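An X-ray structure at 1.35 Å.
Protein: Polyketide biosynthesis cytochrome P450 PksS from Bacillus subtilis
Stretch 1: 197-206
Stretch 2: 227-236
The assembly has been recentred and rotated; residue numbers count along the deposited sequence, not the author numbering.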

# COMPACT_ATOMS: atom_id res chain seq x y z
N ILE A 197 20.75 -7.34 2.49
CA ILE A 197 20.89 -5.90 2.41
C ILE A 197 22.07 -5.38 3.21
O ILE A 197 22.65 -4.42 2.80
CB ILE A 197 19.57 -5.19 2.75
CG1 ILE A 197 19.12 -5.39 4.09
CG2 ILE A 197 18.45 -5.46 1.68
CD1 ILE A 197 18.04 -4.37 4.58
N ALA A 198 22.45 -6.11 4.24
CA ALA A 198 23.66 -5.69 5.01
C ALA A 198 24.89 -5.74 4.13
O ALA A 198 25.73 -4.87 4.20
CB ALA A 198 23.86 -6.55 6.23
N LYS A 199 25.01 -6.74 3.27
CA LYS A 199 26.13 -6.77 2.31
C LYS A 199 26.11 -5.61 1.34
O LYS A 199 27.07 -4.93 1.07
CB LYS A 199 26.18 -8.07 1.55
CG LYS A 199 27.29 -8.11 0.48
CD LYS A 199 27.24 -9.38 -0.35
CE LYS A 199 28.04 -9.26 -1.66
NZ LYS A 199 29.36 -8.56 -1.55
N LEU A 200 24.90 -5.28 0.81
CA LEU A 200 24.82 -4.14 -0.11
C LEU A 200 25.18 -2.87 0.64
O LEU A 200 25.82 -2.00 0.08
CB LEU A 200 23.38 -4.00 -0.66
CG LEU A 200 22.92 -5.17 -1.50
CD1 LEU A 200 21.57 -4.87 -2.16
CD2 LEU A 200 23.90 -5.64 -2.54
N ILE A 201 24.73 -2.70 1.87
CA ILE A 201 24.99 -1.49 2.65
C ILE A 201 26.52 -1.38 2.86
O ILE A 201 27.11 -0.33 2.62
CB ILE A 201 24.31 -1.57 3.98
CG1 ILE A 201 22.80 -1.30 3.85
CG2 ILE A 201 24.89 -0.55 4.99
CD1 ILE A 201 22.00 -1.74 4.95
N HIS A 202 27.12 -2.48 3.23
CA HIS A 202 28.61 -2.44 3.45
C HIS A 202 29.33 -2.02 2.21
O HIS A 202 30.18 -1.12 2.23
CB HIS A 202 29.05 -3.79 3.89
CG HIS A 202 30.53 -3.92 4.05
ND1 HIS A 202 31.34 -4.46 3.07
CD2 HIS A 202 31.35 -3.57 5.06
CE1 HIS A 202 32.60 -4.45 3.48
NE2 HIS A 202 32.63 -3.89 4.68
N ASP A 203 28.95 -2.60 1.07
CA ASP A 203 29.62 -2.34 -0.15
C ASP A 203 29.44 -0.96 -0.58
O ASP A 203 30.38 -0.32 -1.05
CB ASP A 203 29.16 -3.33 -1.23
CG ASP A 203 29.56 -4.76 -0.94
OD1 ASP A 203 30.31 -5.08 0.04
OD2 ASP A 203 29.07 -5.58 -1.73
N ARG A 204 28.21 -0.39 -0.41
CA ARG A 204 27.94 0.94 -0.91
C ARG A 204 28.37 2.10 -0.00
O ARG A 204 28.45 3.20 -0.46
CB ARG A 204 26.42 1.06 -1.30
CG ARG A 204 26.18 0.08 -2.43
CD ARG A 204 24.70 -0.20 -2.75
NE ARG A 204 24.60 -1.27 -3.75
CZ ARG A 204 23.50 -1.62 -4.40
NH1 ARG A 204 22.31 -1.05 -4.06
NH2 ARG A 204 23.50 -2.67 -5.16
N ARG A 205 28.58 1.80 1.24
CA ARG A 205 29.17 2.79 2.14
C ARG A 205 30.58 3.09 1.62
O ARG A 205 31.00 4.26 1.60
CB ARG A 205 29.20 2.28 3.56
CG ARG A 205 29.47 3.41 4.57
CD ARG A 205 29.41 2.93 6.00
NE ARG A 205 28.06 2.71 6.57
CZ ARG A 205 27.54 1.53 6.91
NH1 ARG A 205 28.18 0.40 6.60
NH2 ARG A 205 26.35 1.45 7.51
N ILE A 206 31.27 2.05 1.20
CA ILE A 206 32.65 2.15 0.69
C ILE A 206 32.68 2.69 -0.72
O ILE A 206 33.45 3.59 -1.00
CB ILE A 206 33.37 0.80 0.78
CG1 ILE A 206 33.53 0.42 2.25
CG2 ILE A 206 34.76 0.88 0.13
CD1 ILE A 206 33.90 -1.02 2.53
N SER A 227 21.58 4.64 11.51
CA SER A 227 22.40 3.60 11.97
C SER A 227 22.19 2.34 11.12
O SER A 227 21.22 2.30 10.28
CB SER A 227 21.98 3.23 13.37
OG SER A 227 20.75 2.59 13.44
N GLU A 228 23.05 1.34 11.28
CA GLU A 228 22.89 0.09 10.54
C GLU A 228 21.46 -0.46 10.74
O GLU A 228 20.78 -0.77 9.75
CB GLU A 228 23.98 -0.94 10.96
CG GLU A 228 23.97 -2.22 10.18
CD GLU A 228 24.80 -2.19 8.91
OE1 GLU A 228 25.58 -1.18 8.65
OE2 GLU A 228 24.73 -3.22 8.15
N LYS A 229 20.98 -0.61 11.96
CA LYS A 229 19.66 -1.17 12.24
C LYS A 229 18.53 -0.29 11.65
O LYS A 229 17.50 -0.81 11.15
CB LYS A 229 19.41 -1.31 13.74
CG LYS A 229 18.09 -1.92 14.07
CD LYS A 229 18.02 -2.35 15.53
CE LYS A 229 16.55 -2.37 15.90
NZ LYS A 229 16.41 -2.62 17.36
N GLU A 230 18.72 1.05 11.71
CA GLU A 230 17.75 2.00 11.14
C GLU A 230 17.70 1.80 9.61
O GLU A 230 16.61 1.89 9.02
CB GLU A 230 18.08 3.43 11.46
CG GLU A 230 17.82 3.73 12.92
CD GLU A 230 18.20 5.07 13.40
OE1 GLU A 230 17.46 5.60 14.33
OE2 GLU A 230 19.12 5.67 12.83
N LEU A 231 18.83 1.51 8.96
CA LEU A 231 18.82 1.20 7.54
C LEU A 231 18.06 -0.08 7.29
O LEU A 231 17.25 -0.13 6.31
CB LEU A 231 20.24 1.07 7.05
CG LEU A 231 21.02 2.32 6.94
CD1 LEU A 231 22.54 2.07 6.87
CD2 LEU A 231 20.60 3.23 5.79
N TYR A 232 18.26 -1.13 8.06
CA TYR A 232 17.50 -2.35 7.85
C TYR A 232 16.01 -2.03 7.94
O TYR A 232 15.22 -2.51 7.12
CB TYR A 232 17.81 -3.42 8.90
CG TYR A 232 19.27 -3.83 8.95
CD1 TYR A 232 20.15 -3.65 7.88
CD2 TYR A 232 19.79 -4.41 10.10
CE1 TYR A 232 21.52 -4.07 7.94
CE2 TYR A 232 21.13 -4.80 10.12
CZ TYR A 232 21.92 -4.62 9.07
OH TYR A 232 23.24 -4.98 9.16
N SER A 233 15.60 -1.33 8.99
CA SER A 233 14.18 -1.04 9.18
C SER A 233 13.60 -0.22 8.04
O SER A 233 12.45 -0.49 7.55
CB SER A 233 13.92 -0.25 10.52
OG SER A 233 14.24 -1.05 11.60
N MET A 234 14.33 0.78 7.57
CA MET A 234 13.89 1.67 6.57
C MET A 234 13.75 0.92 5.25
O MET A 234 12.76 1.07 4.53
CB MET A 234 14.76 2.88 6.44
CG MET A 234 14.21 3.97 5.55
SD MET A 234 12.92 4.91 6.21
CE MET A 234 13.77 5.96 7.38
N LEU A 235 14.79 0.16 4.89
CA LEU A 235 14.76 -0.55 3.59
C LEU A 235 13.69 -1.63 3.63
O LEU A 235 12.99 -1.86 2.62
CB LEU A 235 16.11 -1.14 3.32
CG LEU A 235 17.11 -0.06 2.95
CD1 LEU A 235 18.49 -0.72 2.91
CD2 LEU A 235 16.80 0.60 1.65
N PHE A 236 13.49 -2.29 4.76
CA PHE A 236 12.42 -3.24 4.94
C PHE A 236 11.05 -2.57 4.63
O PHE A 236 10.26 -3.05 3.80
CB PHE A 236 12.40 -3.84 6.32
CG PHE A 236 11.20 -4.73 6.61
CD1 PHE A 236 11.07 -5.97 6.04
CD2 PHE A 236 10.19 -4.23 7.41
CE1 PHE A 236 9.93 -6.74 6.29
CE2 PHE A 236 9.05 -5.03 7.67
CZ PHE A 236 8.94 -6.22 7.07
O HOH W 1 26.62 -3.80 6.58

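How does stretch 2 begin, and what does its first turn offer the other helix? Ser227 sits at the N-cap, its OG accepting from Glu230 N at 3.1 Å, while Ser227 N in turn donates to Glu230 OE2 at 3.0 Å. This closes the helix start without touching stretch 1, from which the Ser227 CA-to-CB bond points away. The first residue to cross is Glu228. Its CA-to-CB bond points sideways, but with chi1 t and chi2 p the end of the chain comes nearer to stretch 1.

What does the Glu228 carboxylate do once it arrives? OE1 accepts a hydrogen bond from Arg205 NH2 at 3.0 Å, nearly straight at 164° and close to the guanidinium plane, so charge and direction reinforce each other in a salt bridge. Arg205 is exposed, and the length of its side chain lets it reach back to the carboxylate from the far end of the contact. Glu228 OE2 takes a different set of partners: Tyr232 OH donates to it in a weak bond of 2.5 Å, one turn along the same helix, and a water links it to stretch 1, giving hydrogen bonds to OE2 at 2.5 Å and to Ala198 O at 2.8 Å.

Where does the contact turn apolar? Leu231 points toward stretch 1, and its CB lies 3.9 Å from Ile201 CD1. Its CD1 also comes within 3.9 Å of Arg205 NH2, so this buried leucine borders the salt bridge as well as the hydrophobic packing. Ile201 is the knob here, seated among Glu228, Leu231, Tyr232 and Leu235; its branched, purely hydrocarbon side chain can touch all four, CG2 approaching Glu228 OE1 at 3.8 Å.

How does Tyr232 serve both kinds of contact? Its ring, set by chi1 m, meets Ile201 CD1 at its edge, with CE1 3.8 Å away, while Ile197 CD1 lies 4.0 Å from Tyr232 CD1. Ala198 CB comes within 3.4 Å of Tyr232 OH and 3.8 Å of Tyr232 CE1, a close approach that suits a side chain of a single methyl. The hydroxyl can thus bond to Glu228 while the ring carbons pack against aliphatic groups.

What closes the contact one turn after Leu231? Leu235, buried and directed toward stretch 1, places CB 4.0 Å from Ile197 CD1 and CD1 4.2 Å from Ile201 CD1. In all, 369 Å² is buried between helices whose axes approach to 10.7 Å at 120°, a spacing bridged by these side chains.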